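Side-chain contacts in mnemiopsin 1 (Mnemiopsis leidyi, PDB 5VP3), which probably emits light when it binds calcium, being a light-sensitive, Ca(2+)-regulated ctenophore photoprotein of the EF-hand family: residues 61-66 and 129-134; 83-88 and 188-193; 165-168 and 172-175; 167-170 and 176-179. All blocks are in the same frame, centred on the assembly; numbering follows the deposited sequence.

Interaction 1 (61-66 and 129-134); sequences DRMRQL and NAYYDV
Asp-61 OD1, on the helical turn that presents Met-63 to Tyr-131 and Val-134, is gripped by two nitrogens of Arg-64. The guanidinium lies side-on to it, with NH2 at 3.1 Å from OD1 and NE equally close, and the oxygen sits at the edge of the group, practically in its plane. Both nitrogens come from the same face of the carboxylate, NE from well above its plane. The other oxygen is taken up as well: Gln-65 NE2 reaches Asp-61 OD2 at 3.2 Å, again from above the carboxylate. This polar cluster ties residues of one turn together, while the contact with helix 123-135 is purely apolar.

There Met-63 does the work. Its CB points toward the other helix, and with CG anti to the backbone N (chi1 -177°) CG is placed against both partners before the chain bends at chi2. CG meets Val-134 CG1 at 4.0 Å and Tyr-131 CE2 at 4.1 Å. Met-63 and Val-134 run past each other in opposite directions, whereas the tyrosine ring is met obliquely. All three residues are buried, and the small shared surface gains its enclosure from neighbours: Met-63 also touches Thr-150 of helix 145-154, and Tyr-131 packs on Met-77 and meets the ring of Phe-186. Arg-62, on the same helix as Met-63, is salt-bridged to Asp-156.

Helix 53-66 begins within the metal site that runs from Asp-44 to Glu-55, and helix 123-135 leads into that of Asp-136 to Glu-147, so the contact joins the exiting helix of one EF-hand to the entering helix of another.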
loop_
_atom_site.group_PDB
_atom_site.type_symbol
_atom_site.label_atom_id
_atom_site.label_comp_id
_atom_site.label_asym_id
_atom_site.label_seq_id
_atom_site.Cartn_x
_atom_site.Cartn_y
_atom_site.Cartn_z
ATOM N N ASP A 61 -11.795 -5.861 -0.283
ATOM C CA ASP A 61 -13.038 -6.613 -0.242
ATOM C C ASP A 61 -13.099 -7.605 -1.397
ATOM O O ASP A 61 -13.622 -8.712 -1.230
ATOM C CB ASP A 61 -14.245 -5.664 -0.233
ATOM C CG ASP A 61 -15.564 -6.407 -0.154
ATOM O OD1 ASP A 61 -15.908 -6.928 0.941
ATOM O OD2 ASP A 61 -16.231 -6.494 -1.205
ATOM N N ARG A 62 -12.564 -7.247 -2.575
ATOM C CA ARG A 62 -12.496 -8.236 -3.661
ATOM C C ARG A 62 -11.506 -9.358 -3.333
ATOM O O ARG A 62 -11.729 -10.527 -3.677
ATOM C CB ARG A 62 -12.113 -7.549 -4.977
ATOM C CG ARG A 62 -13.304 -6.916 -5.688
ATOM C CD ARG A 62 -12.908 -6.360 -7.049
ATOM N NE ARG A 62 -12.397 -7.401 -7.946
ATOM C CZ ARG A 62 -11.843 -7.162 -9.133
ATOM N NH1 ARG A 62 -11.717 -5.913 -9.577
ATOM N NH2 ARG A 62 -11.411 -8.171 -9.883
ATOM N N MET A 63 -10.418 -9.026 -2.650
ATOM C CA MET A 63 -9.491 -10.055 -2.208
ATOM C C MET A 63 -10.231 -11.060 -1.337
ATOM O O MET A 63 -10.180 -12.269 -1.588
ATOM C CB MET A 63 -8.326 -9.387 -1.465
ATOM C CG MET A 63 -7.232 -10.300 -0.999
ATOM S SD MET A 63 -6.393 -10.962 -2.444
ATOM C CE MET A 63 -6.239 -12.676 -1.976
ATOM N N ARG A 64 -11.004 -10.554 -0.363
ATOM C CA ARG A 64 -11.801 -11.395 0.536
ATOM C C ARG A 64 -12.699 -12.351 -0.238
ATOM O O ARG A 64 -12.849 -13.521 0.139
ATOM C CB ARG A 64 -12.646 -10.490 1.446
ATOM C CG ARG A 64 -13.611 -11.198 2.362
ATOM C CD ARG A 64 -14.432 -10.215 3.181
ATOM N NE ARG A 64 -15.481 -9.576 2.403
ATOM C CZ ARG A 64 -16.668 -10.122 2.142
ATOM N NH1 ARG A 64 -16.986 -11.312 2.615
ATOM N NH2 ARG A 64 -17.546 -9.460 1.399
ATOM N N GLN A 65 -13.294 -11.875 -1.336
ATOM C CA GLN A 65 -14.230 -12.708 -2.079
ATOM C C GLN A 65 -13.546 -13.909 -2.695
ATOM O O GLN A 65 -14.166 -14.964 -2.825
ATOM C CB GLN A 65 -14.887 -11.899 -3.180
ATOM C CG GLN A 65 -15.781 -10.750 -2.686
ATOM C CD GLN A 65 -16.316 -9.897 -3.824
ATOM O OE1 GLN A 65 -16.730 -10.431 -4.863
ATOM N NE2 GLN A 65 -16.305 -8.552 -3.645
ATOM N N LEU A 66 -12.272 -13.769 -3.075
ATOM C CA LEU A 66 -11.565 -14.783 -3.844
ATOM C C LEU A 66 -10.890 -15.831 -2.987
ATOM O O LEU A 66 -10.311 -16.759 -3.530
ATOM C CB LEU A 66 -10.513 -14.146 -4.720
ATOM C CG LEU A 66 -11.105 -13.333 -5.851
ATOM C CD1 LEU A 66 -10.048 -12.476 -6.389
ATOM C CD2 LEU A 66 -11.635 -14.214 -6.942
ATOM N N ASN A 129 1.786 -7.862 6.271
ATOM C CA ASN A 129 1.527 -8.990 7.164
ATOM C C ASN A 129 0.038 -9.252 7.387
ATOM O O ASN A 129 -0.351 -10.402 7.675
ATOM C CB ASN A 129 2.258 -8.750 8.484
ATOM C CG ASN A 129 3.761 -9.038 8.348
ATOM O OD1 ASN A 129 4.146 -10.049 7.778
ATOM N ND2 ASN A 129 4.598 -8.137 8.820
ATOM N N ALA A 130 -0.815 -8.240 7.216
ATOM C CA ALA A 130 -2.245 -8.517 7.274
ATOM C C ALA A 130 -2.728 -9.189 5.998
ATOM O O ALA A 130 -3.567 -10.107 6.034
ATOM C CB ALA A 130 -3.027 -7.227 7.508
ATOM N N TYR A 131 -2.250 -8.733 4.862
ATOM C CA TYR A 131 -2.653 -9.385 3.631
ATOM C C TYR A 131 -2.127 -10.805 3.586
ATOM O O TYR A 131 -2.778 -11.698 3.036
ATOM C CB TYR A 131 -2.118 -8.625 2.441
ATOM C CG TYR A 131 -3.083 -7.694 1.784
ATOM C CD1 TYR A 131 -3.155 -6.377 2.159
ATOM C CD2 TYR A 131 -3.893 -8.125 0.747
ATOM C CE1 TYR A 131 -4.024 -5.496 1.526
ATOM C CE2 TYR A 131 -4.764 -7.275 0.130
ATOM C CZ TYR A 131 -4.833 -5.947 0.537
ATOM O OH TYR A 131 -5.668 -5.041 -0.078
ATOM N N TYR A 132 -0.931 -11.011 4.129
ATOM C CA TYR A 132 -0.271 -12.309 4.083
ATOM C C TYR A 132 -1.237 -13.411 4.443
ATOM O O TYR A 132 -1.426 -14.370 3.694
ATOM C CB TYR A 132 0.906 -12.320 5.057
ATOM C CG TYR A 132 1.892 -13.440 4.897
ATOM C CD1 TYR A 132 2.965 -13.311 4.053
ATOM C CD2 TYR A 132 1.792 -14.608 5.666
ATOM C CE1 TYR A 132 3.922 -14.346 3.917
ATOM C CE2 TYR A 132 2.717 -15.633 5.539
ATOM C CZ TYR A 132 3.781 -15.491 4.668
ATOM O OH TYR A 132 4.701 -16.486 4.563
ATOM N N ASP A 133 -1.832 -13.295 5.618
ATOM C CA ASP A 133 -2.705 -14.342 6.104
ATOM C C ASP A 133 -3.931 -14.485 5.219
ATOM O O ASP A 133 -4.471 -15.572 5.073
ATOM C CB ASP A 133 -3.099 -14.037 7.542
ATOM C CG ASP A 133 -1.913 -14.025 8.471
ATOM O OD1 ASP A 133 -0.931 -14.739 8.188
ATOM O OD2 ASP A 133 -1.978 -13.310 9.480
ATOM N N VAL A 134 -4.415 -13.399 4.650
ATOM C CA VAL A 134 -5.573 -13.525 3.784
ATOM C C VAL A 134 -5.184 -14.220 2.481
ATOM O O VAL A 134 -5.931 -15.059 1.955
ATOM C CB VAL A 134 -6.184 -12.127 3.577
ATOM C CG1 VAL A 134 -7.278 -12.140 2.564
ATOM C CG2 VAL A 134 -6.747 -11.633 4.888
#

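Interaction 2 (83-88 and 188-193); sequences TFFFHK and KFWMEP. With CD (cadmium ion), chain E.
Torsions of two side chains converge on Trp-190: Phe-84 holds CG anti to its backbone N (chi1 -171°), sending the ring across to the tryptophan, and Lys-88, bent at chi2 (-90°) and again at chi3, carries its ammonium to the Trp-190 carbonyl. Lys-88 NZ donates to Trp-190 O at 2.9 Å, approaching close to the line of the C=O bond. The same nitrogen bonds Asn-105 OD1 of helix 101-117, which gives this buried cation two oxygen partners. Replacing Lys-88 with a methionine would probably leave the carbonyl of Trp-190 and the amide oxygen of Asn-105 without their shared donor.

Beside this bond the contact is aromatic. Phe-84 CZ rests 3.9 Å from Trp-190 CB, its ring inclined at 70° to the five-membered ring of the indole in an oblique pairing. The Phe-85 and Trp-190 side chains cross at about a right angle, with Trp-190 CZ3 at the edge of the Phe-85 ring, 3.9 Å from its CZ. Phe-84 CD2 lies over one face of the Phe-85 ring, offset toward its rim, and Phe-189 CD2 lies 3.6 Å above one face of the indole, over its centre, so each partner also has a neighbour within its own segment. Phe-108 and Phe-186 extend the cluster.

Further along the chain, Glu-192 binds a cadmium ion with both carboxylate oxygens, two waters adding to its shell, and Lys-188 NZ bridges to Glu-192 OE1.

Helix 71-87 and the end of helix 179-190 thus meet near the centre of the chain through an aromatic-rich interior, consistent with the compact helical fold in which Ca(2+)-regulated photoproteins enclose their luciferin.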
loop_
_atom_site.group_PDB
_atom_site.type_symbol
_atom_site.label_atom_id
_atom_site.label_comp_id
_atom_site.label_asym_id
_atom_site.label_seq_id
_atom_site.Cartn_x
_atom_site.Cartn_y
_atom_site.Cartn_z
ATOM N N THR A 83 -5.597 2.011 7.963
ATOM C CA THR A 83 -4.500 2.764 8.552
ATOM C C THR A 83 -3.542 3.216 7.470
ATOM O O THR A 83 -3.098 4.372 7.452
ATOM C CB THR A 83 -3.764 1.899 9.573
ATOM O OG1 THR A 83 -4.650 1.511 10.623
ATOM C CG2 THR A 83 -2.577 2.651 10.160
ATOM N N PHE A 84 -3.204 2.300 6.563
ATOM C CA PHE A 84 -2.275 2.607 5.487
ATOM C C PHE A 84 -2.772 3.784 4.666
ATOM O O PHE A 84 -2.033 4.751 4.444
ATOM C CB PHE A 84 -2.075 1.375 4.601
ATOM C CG PHE A 84 -0.959 1.525 3.589
ATOM C CD1 PHE A 84 0.358 1.465 3.981
ATOM C CD2 PHE A 84 -1.248 1.684 2.250
ATOM C CE1 PHE A 84 1.368 1.566 3.056
ATOM C CE2 PHE A 84 -0.249 1.788 1.303
ATOM C CZ PHE A 84 1.065 1.737 1.694
ATOM N N PHE A 85 -4.030 3.755 4.234
ATOM C CA PHE A 85 -4.448 4.819 3.328
ATOM C C PHE A 85 -4.742 6.117 4.068
ATOM O O PHE A 85 -4.487 7.197 3.532
ATOM C CB PHE A 85 -5.611 4.338 2.441
ATOM C CG PHE A 85 -5.126 3.509 1.290
ATOM C CD1 PHE A 85 -4.684 4.127 0.136
ATOM C CD2 PHE A 85 -4.999 2.140 1.409
ATOM C CE1 PHE A 85 -4.182 3.394 -0.915
ATOM C CE2 PHE A 85 -4.505 1.385 0.353
ATOM C CZ PHE A 85 -4.078 2.030 -0.811
ATOM N N PHE A 86 -5.162 6.048 5.323
ATOM C CA PHE A 86 -5.209 7.254 6.147
ATOM C C PHE A 86 -3.845 7.924 6.210
ATOM O O PHE A 86 -3.729 9.153 6.111
ATOM C CB PHE A 86 -5.688 6.885 7.556
ATOM C CG PHE A 86 -5.924 8.053 8.459
ATOM C CD1 PHE A 86 -6.626 9.168 8.024
ATOM C CD2 PHE A 86 -5.491 8.003 9.784
ATOM C CE1 PHE A 86 -6.860 10.232 8.885
ATOM C CE2 PHE A 86 -5.726 9.044 10.648
ATOM C CZ PHE A 86 -6.400 10.173 10.198
ATOM N N HIS A 87 -2.795 7.143 6.407
ATOM C CA HIS A 87 -1.475 7.749 6.471
ATOM C C HIS A 87 -0.951 8.147 5.095
ATOM O O HIS A 87 -0.023 8.971 5.012
ATOM C CB HIS A 87 -0.525 6.793 7.179
ATOM C CG HIS A 87 -0.663 6.822 8.664
ATOM N ND1 HIS A 87 0.324 7.315 9.489
ATOM C CD2 HIS A 87 -1.685 6.451 9.474
ATOM C CE1 HIS A 87 -0.083 7.237 10.748
ATOM N NE2 HIS A 87 -1.291 6.705 10.764
ATOM N N LYS A 88 -1.542 7.599 4.018
ATOM C CA LYS A 88 -1.313 8.078 2.655
ATOM C C LYS A 88 -2.132 9.305 2.320
ATOM O O LYS A 88 -2.084 9.737 1.178
ATOM C CB LYS A 88 -1.674 7.007 1.614
ATOM C CG LYS A 88 -0.685 5.827 1.466
ATOM C CD LYS A 88 0.376 6.091 0.453
ATOM C CE LYS A 88 0.732 4.824 -0.316
ATOM N NZ LYS A 88 2.114 4.894 -0.819
ATOM N N LYS A 188 7.784 -2.383 -2.788
ATOM C CA LYS A 188 7.834 -1.982 -4.191
ATOM C C LYS A 188 6.442 -1.657 -4.726
ATOM O O LYS A 188 6.239 -0.626 -5.375
ATOM C CB LYS A 188 8.468 -3.090 -5.043
ATOM C CG LYS A 188 9.926 -3.405 -4.702
ATOM C CD LYS A 188 10.823 -2.233 -4.948
ATOM C CE LYS A 188 12.281 -2.564 -4.626
ATOM N NZ LYS A 188 13.014 -1.367 -4.116
ATOM N N PHE A 189 5.474 -2.544 -4.485
ATOM C CA PHE A 189 4.160 -2.386 -5.100
ATOM C C PHE A 189 3.494 -1.095 -4.622
ATOM O O PHE A 189 2.818 -0.417 -5.397
ATOM C CB PHE A 189 3.304 -3.642 -4.798
ATOM C CG PHE A 189 2.016 -3.769 -5.630
ATOM C CD1 PHE A 189 2.042 -4.302 -6.927
ATOM C CD2 PHE A 189 0.768 -3.398 -5.093
ATOM C CE1 PHE A 189 0.846 -4.430 -7.698
ATOM C CE2 PHE A 189 -0.422 -3.529 -5.852
ATOM C CZ PHE A 189 -0.375 -4.052 -7.151
ATOM N N TRP A 190 3.697 -0.727 -3.376
ATOM C CA TRP A 190 2.988 0.342 -2.750
ATOM C C TRP A 190 3.804 1.604 -2.406
ATOM O O TRP A 190 3.293 2.476 -1.771
ATOM C CB TRP A 190 2.367 -0.163 -1.469
ATOM C CG TRP A 190 1.444 -1.296 -1.530
ATOM C CD1 TRP A 190 1.668 -2.541 -1.121
ATOM C CD2 TRP A 190 0.101 -1.258 -1.946
ATOM N NE1 TRP A 190 0.580 -3.299 -1.294
ATOM C CE2 TRP A 190 -0.410 -2.523 -1.800
ATOM C CE3 TRP A 190 -0.710 -0.269 -2.446
ATOM C CZ2 TRP A 190 -1.686 -2.833 -2.135
ATOM C CZ3 TRP A 190 -1.956 -0.569 -2.763
ATOM C CH2 TRP A 190 -2.447 -1.843 -2.612
ATOM N N MET A 191 5.050 1.700 -2.817
ATOM C CA MET A 191 5.871 2.842 -2.463
ATOM C C MET A 191 7.107 3.105 -3.303
ATOM O O MET A 191 7.244 4.141 -3.852
ATOM C CB MET A 191 6.261 2.796 -0.994
ATOM C CG MET A 191 7.080 3.990 -0.581
ATOM S SD MET A 191 7.526 4.099 1.149
ATOM C CE MET A 191 8.842 2.927 1.234
ATOM N N GLU A 192 8.005 2.162 -3.368
ATOM C CA GLU A 192 9.302 2.410 -3.908
ATOM C C GLU A 192 9.310 2.235 -5.395
ATOM O O GLU A 192 8.501 1.548 -5.941
ATOM C CB GLU A 192 10.302 1.469 -3.303
ATOM C CG GLU A 192 10.589 1.728 -1.868
ATOM C CD GLU A 192 11.515 0.705 -1.279
ATOM O OE1 GLU A 192 12.171 -0.002 -2.020
ATOM O OE2 GLU A 192 11.563 0.618 -0.079
ATOM N N PRO A 193 10.304 2.823 -6.025
ATOM C CA PRO A 193 10.481 2.601 -7.448
ATOM C C PRO A 193 10.805 1.155 -7.755
ATOM O O PRO A 193 11.495 0.509 -7.024
ATOM C CB PRO A 193 11.642 3.511 -7.800
ATOM C CG PRO A 193 11.631 4.545 -6.775
ATOM C CD PRO A 193 11.060 3.974 -5.542
HETATM CD CD CD E . 13.953 -0.579 -0.188
HETATM O O HOH W 1 15.560 -1.646 -2.015
HETATM O O HOH W 2 14.586 1.930 -0.565
#

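Interaction 3 (165-168 and 172-175); sequences FFQK and DKTG. With CD (cadmium ion), chain D.
The loop folds back beside the last turns of helix 161-169, bringing the CA of Gly-175 to 8.5 Å from that of Phe-166, with Lys-173 and Gly-175 both at positive phi (55° and 69°). The ring of Phe-166 turns toward the loop and touches its backbone: CZ lies 3.4 Å from Gly-175 O, which approaches the ring obliquely, while the carbonyl carbon of Gly-175 sits at the ring's edge. The torsion at CB, with CG anti to the backbone N (chi1 -159°), swings the ring to this position, where it also packs against Leu-177, Val-145 and Leu-148. A serine in place of Phe-166 would probably open a gap under the Gly-175 carbonyl and leave the turn less firmly seated on the helix.

One residue on, at Gln-167, the contact becomes polar and solvent-mediated. Gln-167 and Lys-173 both point away at their first bond and then curl back, so that Gln-167 NE2 and Lys-173 NZ come to 3.6 Å without bonding. A water instead links the Gln-167 backbone to the lysine, donating to Gln-167 O at 2.7 Å and accepting from Lys-173 NZ at 2.9 Å. Thr-174 faces the cadmium ion, which OG1 binds at 2.5 Å.

The chemistry is divided: the Phe-166 ring packs against the glycine carbonyl and a water tethers the lysine, while the threonine hydroxyl serves the metal, as in an EF-hand loop whose ligands depend on a tightly folded backbone.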
loop_
_atom_site.group_PDB
_atom_site.type_symbol
_atom_site.label_atom_id
_atom_site.label_comp_id
_atom_site.label_asym_id
_atom_site.label_seq_id
_atom_site.Cartn_x
_atom_site.Cartn_y
_atom_site.Cartn_z
ATOM N N PHE A 165 7.045 -10.798 -10.137
ATOM C CA PHE A 165 7.248 -10.312 -8.776
ATOM C C PHE A 165 7.727 -11.429 -7.872
ATOM O O PHE A 165 8.636 -11.244 -7.060
ATOM C CB PHE A 165 5.950 -9.765 -8.205
ATOM C CG PHE A 165 5.518 -8.466 -8.784
ATOM C CD1 PHE A 165 6.173 -7.282 -8.446
ATOM C CD2 PHE A 165 4.416 -8.409 -9.624
ATOM C CE1 PHE A 165 5.756 -6.066 -8.962
ATOM C CE2 PHE A 165 3.991 -7.202 -10.145
ATOM C CZ PHE A 165 4.667 -6.021 -9.808
ATOM N N PHE A 166 7.104 -12.593 -7.996
ATOM C CA PHE A 166 7.424 -13.713 -7.135
ATOM C C PHE A 166 8.880 -14.101 -7.298
ATOM O O PHE A 166 9.641 -14.139 -6.329
ATOM C CB PHE A 166 6.513 -14.880 -7.473
ATOM C CG PHE A 166 6.391 -15.878 -6.386
ATOM C CD1 PHE A 166 7.407 -16.769 -6.135
ATOM C CD2 PHE A 166 5.262 -15.918 -5.605
ATOM C CE1 PHE A 166 7.299 -17.708 -5.124
ATOM C CE2 PHE A 166 5.143 -16.847 -4.597
ATOM C CZ PHE A 166 6.175 -17.748 -4.353
ATOM N N GLN A 167 9.290 -14.393 -8.533
ATOM C CA GLN A 167 10.699 -14.666 -8.799
ATOM C C GLN A 167 11.598 -13.625 -8.145
ATOM O O GLN A 167 12.654 -13.961 -7.602
ATOM C CB GLN A 167 10.950 -14.701 -10.306
ATOM C CG GLN A 167 12.377 -15.074 -10.696
ATOM C CD GLN A 167 12.479 -16.484 -11.271
ATOM O OE1 GLN A 167 11.590 -16.923 -12.012
ATOM N NE2 GLN A 167 13.565 -17.202 -10.933
ATOM N N LYS A 168 11.213 -12.355 -8.189
ATOM C CA LYS A 168 12.144 -11.356 -7.701
ATOM C C LYS A 168 12.173 -11.305 -6.192
ATOM O O LYS A 168 13.203 -10.937 -5.612
ATOM C CB LYS A 168 11.819 -9.987 -8.288
ATOM C CG LYS A 168 12.726 -9.655 -9.469
ATOM C CD LYS A 168 12.440 -8.301 -10.104
ATOM C CE LYS A 168 11.289 -8.370 -11.112
ATOM N NZ LYS A 168 11.407 -7.311 -12.168
ATOM N N ASP A 172 15.093 -16.540 -1.271
ATOM C CA ASP A 172 15.098 -17.838 -0.587
ATOM C C ASP A 172 15.179 -19.028 -1.522
ATOM O O ASP A 172 15.623 -20.112 -1.119
ATOM C CB ASP A 172 13.739 -17.972 0.200
ATOM C CG ASP A 172 13.908 -17.914 1.648
ATOM O OD1 ASP A 172 15.060 -18.043 2.107
ATOM O OD2 ASP A 172 12.904 -17.757 2.358
ATOM N N LYS A 173 14.585 -18.911 -2.698
ATOM C CA LYS A 173 14.347 -20.078 -3.540
ATOM C C LYS A 173 13.558 -21.165 -2.792
ATOM O O LYS A 173 13.827 -22.356 -2.928
ATOM C CB LYS A 173 15.672 -20.621 -4.069
ATOM C CG LYS A 173 16.496 -19.607 -4.944
ATOM C CD LYS A 173 15.707 -19.073 -6.091
ATOM C CE LYS A 173 16.533 -18.144 -6.946
ATOM N NZ LYS A 173 15.741 -17.622 -8.119
ATOM N N THR A 174 12.525 -20.774 -2.031
ATOM C CA THR A 174 11.679 -21.792 -1.414
ATOM C C THR A 174 10.451 -22.148 -2.239
ATOM O O THR A 174 9.715 -23.062 -1.850
ATOM C CB THR A 174 11.195 -21.346 -0.039
ATOM O OG1 THR A 174 10.491 -20.100 -0.141
ATOM C CG2 THR A 174 12.341 -21.243 0.909
ATOM N N GLY A 175 10.194 -21.437 -3.343
ATOM C CA GLY A 175 8.911 -21.526 -4.019
ATOM C C GLY A 175 7.755 -20.921 -3.243
ATOM O O GLY A 175 6.612 -21.069 -3.669
HETATM CD CD CD D . 11.049 -17.635 -0.199
HETATM O O HOH W 3 13.323 -16.485 -7.045
#

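Interaction 4 (167-170 and 176-179); sequences QKAD and KLER. With CD (cadmium ion), chain D.
The carboxylates of Asp-170 and Glu-178 are turned at about 53° to each other, with the cadmium ion between them and the carbonyl oxygen of Lys-176 over one face of the aspartate, 3.5 Å from its CG. The metal lies toward that same face, about 35° out of the aspartate plane as seen from OD1. Each carboxylate gives one oxygen: Asp-170 OD1 is 2.2 Å from the cadmium, and Glu-178 OE1 binds it at the same length. These two oxygens come from opposite sides in an almost straight line through the metal, and the carbonyl of Lys-176 enters with its O at 2.4 Å from the cadmium, nearly square to the Asp-170 bond. Thr-174 and Glu-181 complete the set of protein ligands.

The second aspartate oxygen works inside the loop, since Asp-170 OD2 accepts the N-H of Gly-175. Having CG anti to its backbone N (chi1 178°), Asp-170 directs its carboxylate into the ring of ligands. The side chain of Lys-176 leads the other way, its ammonium salt-bridged to Asp-140 of the neighbouring loop.

Apolar contact backs this polar centre. Leu-177 CD2 lies 3.8 Å from Ala-169 CB and reaches the start of Asp-170 too, while its backbone pairs with Val-143, the short link between paired EF-hand loops. Glu-178 stands at the N-cap position before helix 179-190.

Asp-170 OD1 and Glu-178 OE1, 4.4 Å apart, would probably repel each other without a cation; the cadmium ion lies between them, and their like charges are probably offset by it.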
loop_
_atom_site.group_PDB
_atom_site.type_symbol
_atom_site.label_atom_id
_atom_site.label_comp_id
_atom_site.label_asym_id
_atom_site.label_seq_id
_atom_site.Cartn_x
_atom_site.Cartn_y
_atom_site.Cartn_z
ATOM N N GLN A 167 9.290 -14.393 -8.533
ATOM C CA GLN A 167 10.699 -14.666 -8.799
ATOM C C GLN A 167 11.598 -13.625 -8.145
ATOM O O GLN A 167 12.654 -13.961 -7.602
ATOM C CB GLN A 167 10.950 -14.701 -10.306
ATOM C CG GLN A 167 12.377 -15.074 -10.696
ATOM C CD GLN A 167 12.479 -16.484 -11.271
ATOM O OE1 GLN A 167 11.590 -16.923 -12.012
ATOM N NE2 GLN A 167 13.565 -17.202 -10.933
ATOM N N LYS A 168 11.213 -12.355 -8.189
ATOM C CA LYS A 168 12.144 -11.356 -7.701
ATOM C C LYS A 168 12.173 -11.305 -6.192
ATOM O O LYS A 168 13.203 -10.937 -5.612
ATOM C CB LYS A 168 11.819 -9.987 -8.288
ATOM C CG LYS A 168 12.726 -9.655 -9.469
ATOM C CD LYS A 168 12.440 -8.301 -10.104
ATOM C CE LYS A 168 11.289 -8.370 -11.112
ATOM N NZ LYS A 168 11.407 -7.311 -12.168
ATOM N N ALA A 169 11.087 -11.688 -5.528
ATOM C CA ALA A 169 11.049 -11.582 -4.079
ATOM C C ALA A 169 11.409 -12.884 -3.366
ATOM O O ALA A 169 11.799 -12.849 -2.193
ATOM C CB ALA A 169 9.668 -11.111 -3.645
ATOM N N ASP A 170 11.302 -14.025 -4.042
ATOM C CA ASP A 170 11.607 -15.326 -3.428
ATOM C C ASP A 170 13.099 -15.610 -3.582
ATOM O O ASP A 170 13.528 -16.526 -4.278
ATOM C CB ASP A 170 10.790 -16.430 -4.068
ATOM C CG ASP A 170 11.109 -17.811 -3.510
ATOM O OD1 ASP A 170 11.576 -17.918 -2.343
ATOM O OD2 ASP A 170 10.847 -18.778 -4.251
ATOM N N LYS A 176 8.021 -20.236 -2.121
ATOM C CA LYS A 176 7.018 -19.519 -1.341
ATOM C C LYS A 176 7.566 -18.135 -0.996
ATOM O O LYS A 176 8.777 -17.955 -0.846
ATOM C CB LYS A 176 6.672 -20.245 -0.025
ATOM C CG LYS A 176 6.519 -21.766 -0.117
ATOM C CD LYS A 176 5.124 -22.164 -0.557
ATOM C CE LYS A 176 4.831 -23.596 -0.199
ATOM N NZ LYS A 176 4.744 -23.829 1.262
ATOM N N LEU A 177 6.665 -17.164 -0.836
ATOM C CA LEU A 177 7.014 -15.890 -0.203
ATOM C C LEU A 177 6.767 -16.014 1.290
ATOM O O LEU A 177 5.622 -16.140 1.722
ATOM C CB LEU A 177 6.205 -14.744 -0.776
ATOM C CG LEU A 177 6.368 -14.490 -2.244
ATOM C CD1 LEU A 177 5.446 -13.319 -2.646
ATOM C CD2 LEU A 177 7.800 -14.192 -2.583
ATOM N N GLU A 178 7.846 -16.046 2.068
ATOM C CA GLU A 178 7.746 -15.908 3.511
ATOM C C GLU A 178 7.489 -14.429 3.848
ATOM O O GLU A 178 7.599 -13.554 2.987
ATOM C CB GLU A 178 9.021 -16.456 4.156
ATOM C CG GLU A 178 9.210 -17.982 3.954
ATOM C CD GLU A 178 9.694 -18.427 2.576
ATOM O OE1 GLU A 178 10.399 -17.656 1.864
ATOM O OE2 GLU A 178 9.345 -19.582 2.201
ATOM N N ARG A 179 7.170 -14.149 5.114
ATOM C CA ARG A 179 6.651 -12.824 5.462
ATOM C C ARG A 179 7.602 -11.682 5.110
ATOM O O ARG A 179 7.110 -10.635 4.656
ATOM C CB ARG A 179 6.253 -12.792 6.949
ATOM C CG ARG A 179 4.972 -13.599 7.253
ATOM C CD ARG A 179 4.509 -13.569 8.731
ATOM N NE ARG A 179 3.277 -14.346 8.905
ATOM C CZ ARG A 179 3.232 -15.663 9.145
ATOM N NH1 ARG A 179 4.350 -16.367 9.266
ATOM N NH2 ARG A 179 2.063 -16.293 9.255
HETATM CD CD CD D . 11.049 -17.635 -0.199
#

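How the interactions relate
Interactions 3 and 4 lie only about 4 Å apart, centre to centre, on helix 161-169 and the metal loop after it, and share Gln-167, Lys-168 and one cadmium ion. Interaction 1 sits about 17 Å from interaction 4 between centres and touches it through a hydrogen bond of Tyr-132 OH with Leu-177 O, across the paired EF-hands. Interaction 2, near the middle of the chain, encloses interactions 3 and 4 in sequence and alternates with interaction 1, whose helix 53-66 is followed by helix 71-87. Phe-189 packs on Phe-165, linking interactions 2 and 3, so the metal loop is joined through neighbouring contacts to the aromatic interior.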